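Local atomic coordinates of nitrite transporter NirC (Salmonella enterica subsp. enterica serovar Typhimurium, PDB entry 4FC4), a protein that conducts nitrite across the bacterial cytoplasmic membrane in both directions, as a pentameric channel of the formate/nitrite transporter family. Residues B[141-144]-B[145-149]; B[150-153]-B[154-158]; B[233-237]-B[238-242]; B[243-246]-B[247-250]. All coordinates share one frame; numbering follows the deposited sequence.

Interaction 1. Residues B[141-144]-B[145-149]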
loop_
_atom_site.group_PDB
_atom_site.type_symbol
_atom_site.label_atom_id
_atom_site.label_comp_id
_atom_site.label_asym_id
_atom_site.label_seq_id
_atom_site.Cartn_x
_atom_site.Cartn_y
_atom_site.Cartn_z
ATOM N N VAL B 141 11.194 -26.739 10.174
ATOM C CA VAL B 141 9.744 -26.619 9.901
ATOM C C VAL B 141 9.185 -27.847 9.147
ATOM O O VAL B 141 8.120 -28.338 9.496
ATOM C CB VAL B 141 9.385 -25.257 9.235
ATOM C CG1 VAL B 141 7.893 -25.133 8.913
ATOM C CG2 VAL B 141 9.788 -24.158 10.163
ATOM N N ALA B 142 9.931 -28.379 8.169
ATOM C CA ALA B 142 9.489 -29.565 7.388
ATOM C C ALA B 142 9.311 -30.744 8.305
ATOM O O ALA B 142 8.281 -31.426 8.257
ATOM C CB ALA B 142 10.480 -29.909 6.290
ATOM N N LEU B 143 10.306 -30.953 9.176
ATOM C CA LEU B 143 10.277 -32.090 10.117
ATOM C C LEU B 143 9.072 -31.946 11.067
ATOM O O LEU B 143 8.306 -32.878 11.213
ATOM C CB LEU B 143 11.619 -32.249 10.862
ATOM C CG LEU B 143 11.667 -33.210 12.066
ATOM C CD1 LEU B 143 11.557 -34.670 11.643
ATOM C CD2 LEU B 143 12.921 -32.997 12.942
ATOM N N ALA B 144 8.864 -30.749 11.629
ATOM C CA ALA B 144 7.714 -30.532 12.522
ATOM C C ALA B 144 6.395 -30.824 11.773
ATOM O O ALA B 144 5.454 -31.408 12.341
ATOM C CB ALA B 144 7.734 -29.143 13.208
ATOM N N LYS B 145 6.350 -30.487 10.485
ATOM C CA LYS B 145 5.121 -30.718 9.711
ATOM C C LYS B 145 4.905 -32.209 9.513
ATOM O O LYS B 145 3.754 -32.643 9.453
ATOM C CB LYS B 145 5.126 -30.012 8.376
ATOM C CG LYS B 145 4.850 -28.511 8.432
ATOM C CD LYS B 145 5.325 -27.871 7.135
ATOM C CE LYS B 145 4.969 -26.404 7.016
ATOM N NZ LYS B 145 3.512 -26.238 7.013
ATOM N N THR B 146 5.998 -32.982 9.455
ATOM C CA THR B 146 5.868 -34.395 9.107
ATOM C C THR B 146 5.515 -35.301 10.266
ATOM O O THR B 146 4.969 -36.386 10.058
ATOM C CB THR B 146 7.153 -34.977 8.464
ATOM O OG1 THR B 146 8.229 -34.974 9.430
ATOM C CG2 THR B 146 7.533 -34.205 7.204
ATOM N N THR B 147 5.913 -34.913 11.478
ATOM C CA THR B 147 5.643 -35.753 12.672
ATOM C C THR B 147 4.375 -35.320 13.430
ATOM O O THR B 147 4.020 -35.972 14.387
ATOM C CB THR B 147 6.809 -35.747 13.679
ATOM O OG1 THR B 147 6.960 -34.415 14.170
ATOM C CG2 THR B 147 8.112 -36.185 13.010
ATOM N N ALA B 148 3.747 -34.216 13.015
ATOM C CA ALA B 148 2.483 -33.714 13.569
ATOM C C ALA B 148 1.298 -34.739 13.498
ATOM O O ALA B 148 1.194 -35.495 12.545
ATOM C CB ALA B 148 2.127 -32.365 12.892
ATOM N N PRO B 149 0.379 -34.758 14.490
ATOM C CA PRO B 149 -0.774 -35.725 14.379
ATOM C C PRO B 149 -1.731 -35.530 13.172
ATOM O O PRO B 149 -1.980 -34.394 12.728
ATOM C CB PRO B 149 -1.555 -35.479 15.700
ATOM C CG PRO B 149 -0.558 -34.864 16.633
ATOM C CD PRO B 149 0.270 -33.955 15.730
#

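Interaction 2. Residues B[150-153]-B[154-158]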
loop_
_atom_site.group_PDB
_atom_site.type_symbol
_atom_site.label_atom_id
_atom_site.label_comp_id
_atom_site.label_asym_id
_atom_site.label_seq_id
_atom_site.Cartn_x
_atom_site.Cartn_y
_atom_site.Cartn_z
ATOM N N ALA B 150 -2.264 -36.622 12.644
ATOM C CA ALA B 150 -3.256 -36.578 11.557
ATOM C C ALA B 150 -4.351 -35.499 11.781
ATOM O O ALA B 150 -4.763 -34.806 10.858
ATOM C CB ALA B 150 -3.901 -37.924 11.409
ATOM N N THR B 151 -4.798 -35.382 13.023
ATOM C CA THR B 151 -5.984 -34.651 13.371
ATOM C C THR B 151 -5.660 -33.192 13.227
ATOM O O THR B 151 -6.380 -32.439 12.531
ATOM C CB THR B 151 -6.354 -34.956 14.816
ATOM O OG1 THR B 151 -7.126 -36.144 14.824
ATOM C CG2 THR B 151 -7.160 -33.818 15.433
ATOM N N VAL B 152 -4.526 -32.850 13.833
ATOM C CA VAL B 152 -3.985 -31.520 13.817
ATOM C C VAL B 152 -3.784 -31.140 12.361
ATOM O O VAL B 152 -4.227 -30.050 11.931
ATOM C CB VAL B 152 -2.702 -31.396 14.725
ATOM C CG1 VAL B 152 -1.826 -30.180 14.359
ATOM C CG2 VAL B 152 -3.091 -31.403 16.237
ATOM N N LEU B 153 -3.202 -32.056 11.586
ATOM C CA LEU B 153 -2.859 -31.719 10.191
ATOM C C LEU B 153 -4.102 -31.518 9.334
ATOM O O LEU B 153 -4.176 -30.590 8.516
ATOM C CB LEU B 153 -1.897 -32.741 9.574
ATOM C CG LEU B 153 -0.457 -32.656 10.097
ATOM C CD1 LEU B 153 0.442 -33.602 9.340
ATOM C CD2 LEU B 153 0.114 -31.253 9.986
ATOM N N PHE B 154 -5.094 -32.370 9.549
ATOM C CA PHE B 154 -6.354 -32.257 8.816
ATOM C C PHE B 154 -7.021 -30.883 9.016
ATOM O O PHE B 154 -7.330 -30.169 8.066
ATOM C CB PHE B 154 -7.278 -33.348 9.292
ATOM C CG PHE B 154 -8.597 -33.370 8.610
ATOM C CD1 PHE B 154 -8.762 -34.111 7.422
ATOM C CD2 PHE B 154 -9.695 -32.708 9.182
ATOM C CE1 PHE B 154 -9.987 -34.139 6.771
ATOM C CE2 PHE B 154 -10.926 -32.749 8.547
ATOM C CZ PHE B 154 -11.077 -33.469 7.339
ATOM N N PHE B 155 -7.217 -30.514 10.279
ATOM C CA PHE B 155 -7.964 -29.337 10.609
ATOM C C PHE B 155 -7.200 -28.047 10.252
ATOM O O PHE B 155 -7.802 -27.023 9.855
ATOM C CB PHE B 155 -8.406 -29.469 12.045
ATOM C CG PHE B 155 -9.563 -30.365 12.184
ATOM C CD1 PHE B 155 -10.782 -30.034 11.576
ATOM C CD2 PHE B 155 -9.449 -31.591 12.835
ATOM C CE1 PHE B 155 -11.881 -30.900 11.676
ATOM C CE2 PHE B 155 -10.545 -32.437 12.963
ATOM C CZ PHE B 155 -11.767 -32.101 12.383
ATOM N N LYS B 156 -5.875 -28.120 10.316
ATOM C CA LYS B 156 -5.089 -27.038 9.828
ATOM C C LYS B 156 -5.162 -26.890 8.328
ATOM O O LYS B 156 -5.160 -25.743 7.784
ATOM C CB LYS B 156 -3.660 -27.166 10.287
ATOM C CG LYS B 156 -3.430 -26.337 11.502
ATOM C CD LYS B 156 -2.486 -27.081 12.380
ATOM C CE LYS B 156 -1.103 -26.522 12.221
ATOM N NZ LYS B 156 -0.525 -26.490 13.585
ATOM N N GLY B 157 -5.210 -28.028 7.651
ATOM C CA GLY B 157 -5.407 -28.028 6.214
ATOM C C GLY B 157 -6.812 -27.539 5.849
ATOM O O GLY B 157 -7.011 -26.818 4.858
ATOM N N ALA B 158 -7.797 -27.892 6.669
ATOM C CA ALA B 158 -9.145 -27.379 6.428
ATOM C C ALA B 158 -9.126 -25.858 6.625
ATOM O O ALA B 158 -9.601 -25.127 5.756
ATOM C CB ALA B 158 -10.187 -28.077 7.305
#

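Interaction 3. Residues B[233-237]-B[238-242]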
loop_
_atom_site.group_PDB
_atom_site.type_symbol
_atom_site.label_atom_id
_atom_site.label_comp_id
_atom_site.label_asym_id
_atom_site.label_seq_id
_atom_site.Cartn_x
_atom_site.Cartn_y
_atom_site.Cartn_z
ATOM N N ASN B 233 -7.546 -29.746 3.175
ATOM C CA ASN B 233 -7.750 -28.745 2.113
ATOM C C ASN B 233 -9.070 -29.014 1.349
ATOM O O ASN B 233 -9.815 -28.059 1.019
ATOM C CB ASN B 233 -6.586 -28.730 1.094
ATOM C CG ASN B 233 -5.296 -28.139 1.638
ATOM O OD1 ASN B 233 -4.219 -28.354 1.045
ATOM N ND2 ASN B 233 -5.378 -27.356 2.733
ATOM N N THR B 234 -9.317 -30.305 1.059
ATOM C CA THR B 234 -10.446 -30.764 0.269
ATOM C C THR B 234 -11.780 -30.569 0.993
ATOM O O THR B 234 -12.698 -30.017 0.411
ATOM C CB THR B 234 -10.278 -32.254 -0.113
ATOM O OG1 THR B 234 -9.002 -32.407 -0.751
ATOM C CG2 THR B 234 -11.376 -32.714 -1.053
ATOM N N LEU B 235 -11.873 -30.997 2.253
ATOM C CA LEU B 235 -12.984 -30.581 3.137
ATOM C C LEU B 235 -13.460 -29.107 3.000
ATOM O O LEU B 235 -14.632 -28.848 2.728
ATOM C CB LEU B 235 -12.677 -30.858 4.627
ATOM C CG LEU B 235 -13.828 -30.429 5.543
ATOM C CD1 LEU B 235 -15.120 -31.141 5.155
ATOM C CD2 LEU B 235 -13.545 -30.730 7.006
ATOM N N SER B 236 -12.578 -28.160 3.254
ATOM C CA SER B 236 -12.961 -26.728 3.252
ATOM C C SER B 236 -13.291 -26.188 1.828
ATOM O O SER B 236 -14.215 -25.391 1.667
ATOM C CB SER B 236 -11.914 -25.887 3.966
ATOM O OG SER B 236 -10.601 -26.122 3.457
ATOM N N GLY B 237 -12.590 -26.674 0.800
ATOM C CA GLY B 237 -12.846 -26.278 -0.572
ATOM C C GLY B 237 -14.197 -26.773 -1.023
ATOM O O GLY B 237 -15.007 -25.998 -1.509
ATOM N N VAL B 238 -14.445 -28.071 -0.841
ATOM C CA VAL B 238 -15.682 -28.734 -1.264
ATOM C C VAL B 238 -16.885 -28.257 -0.431
ATOM O O VAL B 238 -17.917 -27.892 -0.992
ATOM C CB VAL B 238 -15.532 -30.289 -1.203
ATOM C CG1 VAL B 238 -16.850 -31.026 -1.485
ATOM C CG2 VAL B 238 -14.436 -30.740 -2.165
ATOM N N VAL B 239 -16.735 -28.230 0.898
ATOM C CA VAL B 239 -17.891 -28.089 1.804
ATOM C C VAL B 239 -18.078 -26.657 2.288
ATOM O O VAL B 239 -19.137 -26.058 2.064
ATOM C CB VAL B 239 -17.859 -29.073 3.004
ATOM C CG1 VAL B 239 -19.038 -28.822 3.931
ATOM C CG2 VAL B 239 -17.895 -30.526 2.552
ATOM N N PHE B 240 -17.058 -26.099 2.942
ATOM C CA PHE B 240 -17.223 -24.757 3.525
ATOM C C PHE B 240 -17.405 -23.731 2.430
ATOM O O PHE B 240 -18.147 -22.779 2.633
ATOM C CB PHE B 240 -16.064 -24.294 4.413
ATOM C CG PHE B 240 -15.683 -25.237 5.498
ATOM C CD1 PHE B 240 -16.539 -26.265 5.934
ATOM C CD2 PHE B 240 -14.445 -25.074 6.140
ATOM C CE1 PHE B 240 -16.150 -27.129 6.962
ATOM C CE2 PHE B 240 -14.059 -25.934 7.167
ATOM C CZ PHE B 240 -14.902 -26.959 7.587
ATOM N N MET B 241 -16.725 -23.900 1.295
ATOM C CA MET B 241 -16.826 -22.910 0.237
ATOM C C MET B 241 -17.793 -23.357 -0.844
ATOM O O MET B 241 -18.816 -22.702 -1.062
ATOM C CB MET B 241 -15.453 -22.468 -0.315
ATOM C CG MET B 241 -14.616 -21.656 0.671
ATOM S SD MET B 241 -15.251 -20.012 1.006
ATOM C CE MET B 241 -14.966 -19.233 -0.596
ATOM N N GLY B 242 -17.515 -24.476 -1.490
ATOM C CA GLY B 242 -18.405 -24.975 -2.546
ATOM C C GLY B 242 -19.831 -25.148 -2.068
ATOM O O GLY B 242 -20.791 -24.503 -2.575
#

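Interaction 4. Residues B[243-246]-B[247-250]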
loop_
_atom_site.group_PDB
_atom_site.type_symbol
_atom_site.label_atom_id
_atom_site.label_comp_id
_atom_site.label_asym_id
_atom_site.label_seq_id
_atom_site.Cartn_x
_atom_site.Cartn_y
_atom_site.Cartn_z
ATOM N N LEU B 243 -19.995 -26.016 -1.082
ATOM C CA LEU B 243 -21.331 -26.339 -0.640
ATOM C C LEU B 243 -21.875 -25.199 0.199
ATOM O O LEU B 243 -23.039 -24.876 0.092
ATOM C CB LEU B 243 -21.340 -27.659 0.111
ATOM C CG LEU B 243 -21.961 -28.860 -0.579
ATOM C CD1 LEU B 243 -21.557 -28.956 -2.037
ATOM C CD2 LEU B 243 -21.653 -30.148 0.190
ATOM N N GLY B 244 -21.014 -24.566 0.998
ATOM C CA GLY B 244 -21.397 -23.342 1.734
ATOM C C GLY B 244 -22.104 -22.300 0.881
ATOM O O GLY B 244 -23.244 -21.916 1.151
ATOM N N TYR B 245 -21.441 -21.863 -0.181
ATOM C CA TYR B 245 -22.019 -20.793 -1.006
ATOM C C TYR B 245 -23.183 -21.247 -1.878
ATOM O O TYR B 245 -24.141 -20.490 -2.098
ATOM C CB TYR B 245 -20.963 -20.021 -1.773
ATOM C CG TYR B 245 -20.322 -18.934 -0.905
ATOM C CD1 TYR B 245 -21.045 -17.793 -0.577
ATOM C CD2 TYR B 245 -18.995 -19.029 -0.463
ATOM C CE1 TYR B 245 -20.504 -16.765 0.186
ATOM C CE2 TYR B 245 -18.419 -17.977 0.301
ATOM C CZ TYR B 245 -19.207 -16.865 0.635
ATOM O OH TYR B 245 -18.760 -15.832 1.389
ATOM N N TRP B 246 -23.131 -22.504 -2.304
ATOM C CA TRP B 246 -24.278 -23.132 -2.950
ATOM C C TRP B 246 -25.539 -23.029 -2.117
ATOM O O TRP B 246 -26.539 -22.549 -2.600
ATOM C CB TRP B 246 -23.997 -24.576 -3.346
ATOM C CG TRP B 246 -25.148 -25.151 -4.130
ATOM C CD1 TRP B 246 -26.191 -25.959 -3.654
ATOM C CD2 TRP B 246 -25.441 -24.945 -5.563
ATOM N NE1 TRP B 246 -27.057 -26.261 -4.661
ATOM C CE2 TRP B 246 -26.674 -25.677 -5.834
ATOM C CE3 TRP B 246 -24.823 -24.251 -6.606
ATOM C CZ2 TRP B 246 -27.244 -25.719 -7.111
ATOM C CZ3 TRP B 246 -25.415 -24.283 -7.889
ATOM C CH2 TRP B 246 -26.598 -25.016 -8.135
ATOM N N TYR B 247 -25.504 -23.410 -0.842
ATOM C CA TYR B 247 -26.734 -23.301 -0.018
ATOM C C TYR B 247 -27.045 -21.901 0.525
ATOM O O TYR B 247 -28.057 -21.732 1.172
ATOM C CB TYR B 247 -26.738 -24.335 1.099
ATOM C CG TYR B 247 -26.833 -25.716 0.535
ATOM C CD1 TYR B 247 -28.057 -26.196 0.012
ATOM C CD2 TYR B 247 -25.703 -26.541 0.471
ATOM C CE1 TYR B 247 -28.164 -27.465 -0.540
ATOM C CE2 TYR B 247 -25.804 -27.825 -0.068
ATOM C CZ TYR B 247 -27.034 -28.271 -0.568
ATOM O OH TYR B 247 -27.111 -29.515 -1.124
ATOM N N ALA B 248 -26.176 -20.924 0.250
ATOM C CA ALA B 248 -26.331 -19.521 0.697
ATOM C C ALA B 248 -27.090 -18.630 -0.307
ATOM O O ALA B 248 -27.539 -17.525 0.039
ATOM C CB ALA B 248 -24.959 -18.895 1.040
ATOM N N THR B 249 -27.193 -19.097 -1.547
ATOM C CA THR B 249 -27.863 -18.351 -2.608
ATOM C C THR B 249 -29.391 -18.444 -2.441
ATOM O O THR B 249 -29.940 -19.556 -2.348
ATOM C CB THR B 249 -27.439 -18.840 -4.020
ATOM O OG1 THR B 249 -28.089 -20.081 -4.311
ATOM C CG2 THR B 249 -25.951 -19.062 -4.088
ATOM N N PRO B 250 -30.085 -17.274 -2.380
ATOM C CA PRO B 250 -31.552 -17.266 -2.234
ATOM C C PRO B 250 -32.227 -17.610 -3.551
ATOM O O PRO B 250 -32.625 -18.753 -3.730
ATOM C CB PRO B 250 -31.854 -15.822 -1.835
ATOM C CG PRO B 250 -30.792 -15.043 -2.552
ATOM C CD PRO B 250 -29.545 -15.897 -2.455
#

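Interaction 1. Residues B[141-144]-B[145-149]
The carbonyl oxygen of L143 takes three hydrogen bonds from the turn that follows it, and this is the dense part of the C-terminal end of helix 137-147. The hydroxyl OG1 of buried T146 sits 2.8 Å from L143 O, in the carbonyl plane and on a lone pair. The amide N of T146 reaches the same oxygen from above that plane, at 2.9 Å, while the amide N of T147 comes from straight ahead, with a C=O...N angle of 170°. The three donors thus use three different directions. OG1 of T146 gets there because chi1, 66°, sets it between the backbone N and the carbonyl carbon and swings it back over the preceding turn. The next bond, from A148 N to A144 O, is weak at 3.4 Å, as expected where a helix runs out.

The loose, solvent side is that of A144 and T147, both exposed; there CD1 of L143 only approaches CG2 of T147, at 4.0 Å. A separate flank is covered by protein: V141 and K145 run side by side, with CG1 of V141 3.7 Å from CE of K145, and the lysine NZ makes a salt bridge with E196.

A142, K145 and T146 pack on helix 198-209 through S208, N201, L204 and F205, while N225 and H224 of helix 219-248 bond the carbonyls of K145 and A148.

Interaction 2. Residues B[150-153]-B[154-158]
A150 O accepts the amide N of F154 at 2.8 Å, the shortest of four backbone bonds that open helix 150-172. The bond is fairly straight (N-H...O 158°), and its four-residue spacing recurs from F155 to T151, from K156 to V152 and from G157 to L153. The repeat is evidence that a regular alpha-helix is established from its first turn.

Two side-chain pairs follow this ladder. V152 and K156 lie alongside each other, pointing the same way, with CG1 of V152 3.7 Å from CD of K156. The lysine chain bends at chi2, chi3 and chi4; NZ is still 4.0 Å from V152 CG1, and the side chain also packs on Y195 and E196. T151 and F155 meet at a slant: CD2 of F155 is 3.2 Å from T151 O and 4.1 Å from the methyl CG2 of T151. One face of the F155 ring also receives the edge of its neighbour, F154 CD2 standing 3.6 Å above its plane over the centre. F154 can present that edge because its CG is anti to the backbone N (chi1 -179°), whereas the CG of F155 lies beside its own backbone N (chi1 -78°).

Beyond segments 150-153 and 154-158, L153 and F154 pack on helix 219-248 through N225, W228 and L235. T151 and F155 pack on W125 of the second subunit, placing this helix start at a subunit interface.

Interaction 3. Residues B[233-237]-B[238-242]
V238, L235 and F240 carry most of this contact in helix 219-248, where the alpha-helix widens into a pi-type turn at 238-242. The change of spacing is seen in the bonds: V238 N reaches T234 O at 2.9 Å and V239 N reaches L235 O, both four residues back, but M241 N bonds S236 O and G242 N bonds G237 O, each five back. The axes of segments 233-237 and 238-242 differ in direction by 33°, consistent with the change in bonding.

V238 lies alongside T234 and points the same way, CG2 of the valine 3.8 Å from CG2 of the threonine. L235 spreads its methyls over two partners: CD1 lies 3.9 Å from CG2 of V239, CD2 4.0 Å from CZ of F240. With CG anti to the backbone N (chi1 -180°), the side chain stands out from the helix, CD1 leaning toward the next turn and CD2 outward.

The CD2-CE2 side of the F240 ring rests against S236, whose OG bonds A158 O of helix 150-172. F240 also meets W162 of that helix and, edge-to-face, F118 of the second subunit, so the widened turn lies at a subunit interface, within a predicted transmembrane helix. The F240 ring's contact with S236 is CH-pi: S236 CA stands 4.1 Å from the ring centroid, off-centre at 29° from the normal, and S236 CB approaches F240 CD2 to 3.4 Å.

Interaction 4. Residues B[243-246]-B[247-250]
W246 and Y247, neighbours in sequence, form an edge-to-face aromatic pair, with the tryptophan giving the edge. The centroid of its five-membered ring is 5.0 Å from that of the tyrosine ring, and the planes stand at 88°. CD1 of W246 is the atom that touches, lying 3.8 Å above the Y247 plane over the centre of that ring. The torsions account for the meeting: the indole CG is anti to its own backbone N (chi1 -174°), while the tyrosine CG lies beside its N, which turns the phenol ring so that its face meets the CD1 edge of the indole. L243 supports the same ring from one turn earlier, running alongside it with CG 4.0 Å from CE2 of Y247.

The next layer is formed by the backbone bonds. Y247 N makes a regular bond to L243 O, at 3.0 Å. A248 N bonds Y245 O, three residues back, from well above the carbonyl plane. T249 N also addresses Y245 O, but weakly at 3.4 Å, and the bond from T249 OG1 to W246 O is weak as well. The last donors, those of T249, are thus held weakly.

Farther out, L243, W246 and Y247 pack on K92 of helix 80-93, and W246 and T249 on I6 of helix 3-22. Y245 stacks on W169 of helix 150-172, and its OH bonds G76 O and the hydroxyl of Y37, both of the second subunit.

The four contacts are local, each within a turn or two of helix, yet they differ with position. Interaction 3 is the most enclosed, with no exposed residue, while interactions 1, 2 and 4 each include exposed ones. Interactions 1 and 4 lie at helix ends, where bonds weaken; interaction 1 relies on a hydroxyl and touches no other subunit, whereas interaction 4 relies on aromatic rings. Interactions 2 and 3 join helix 150-172 to helix 219-248, G157 O meeting N233 ND2 at 2.7 Å; the regular four-residue bonds of interaction 2 contrast with five-residue spacing in interaction 3. Interaction 1 leads into interaction 2 with A148 against L153. Interactions 2, 3 and 4 all reach the second subunit.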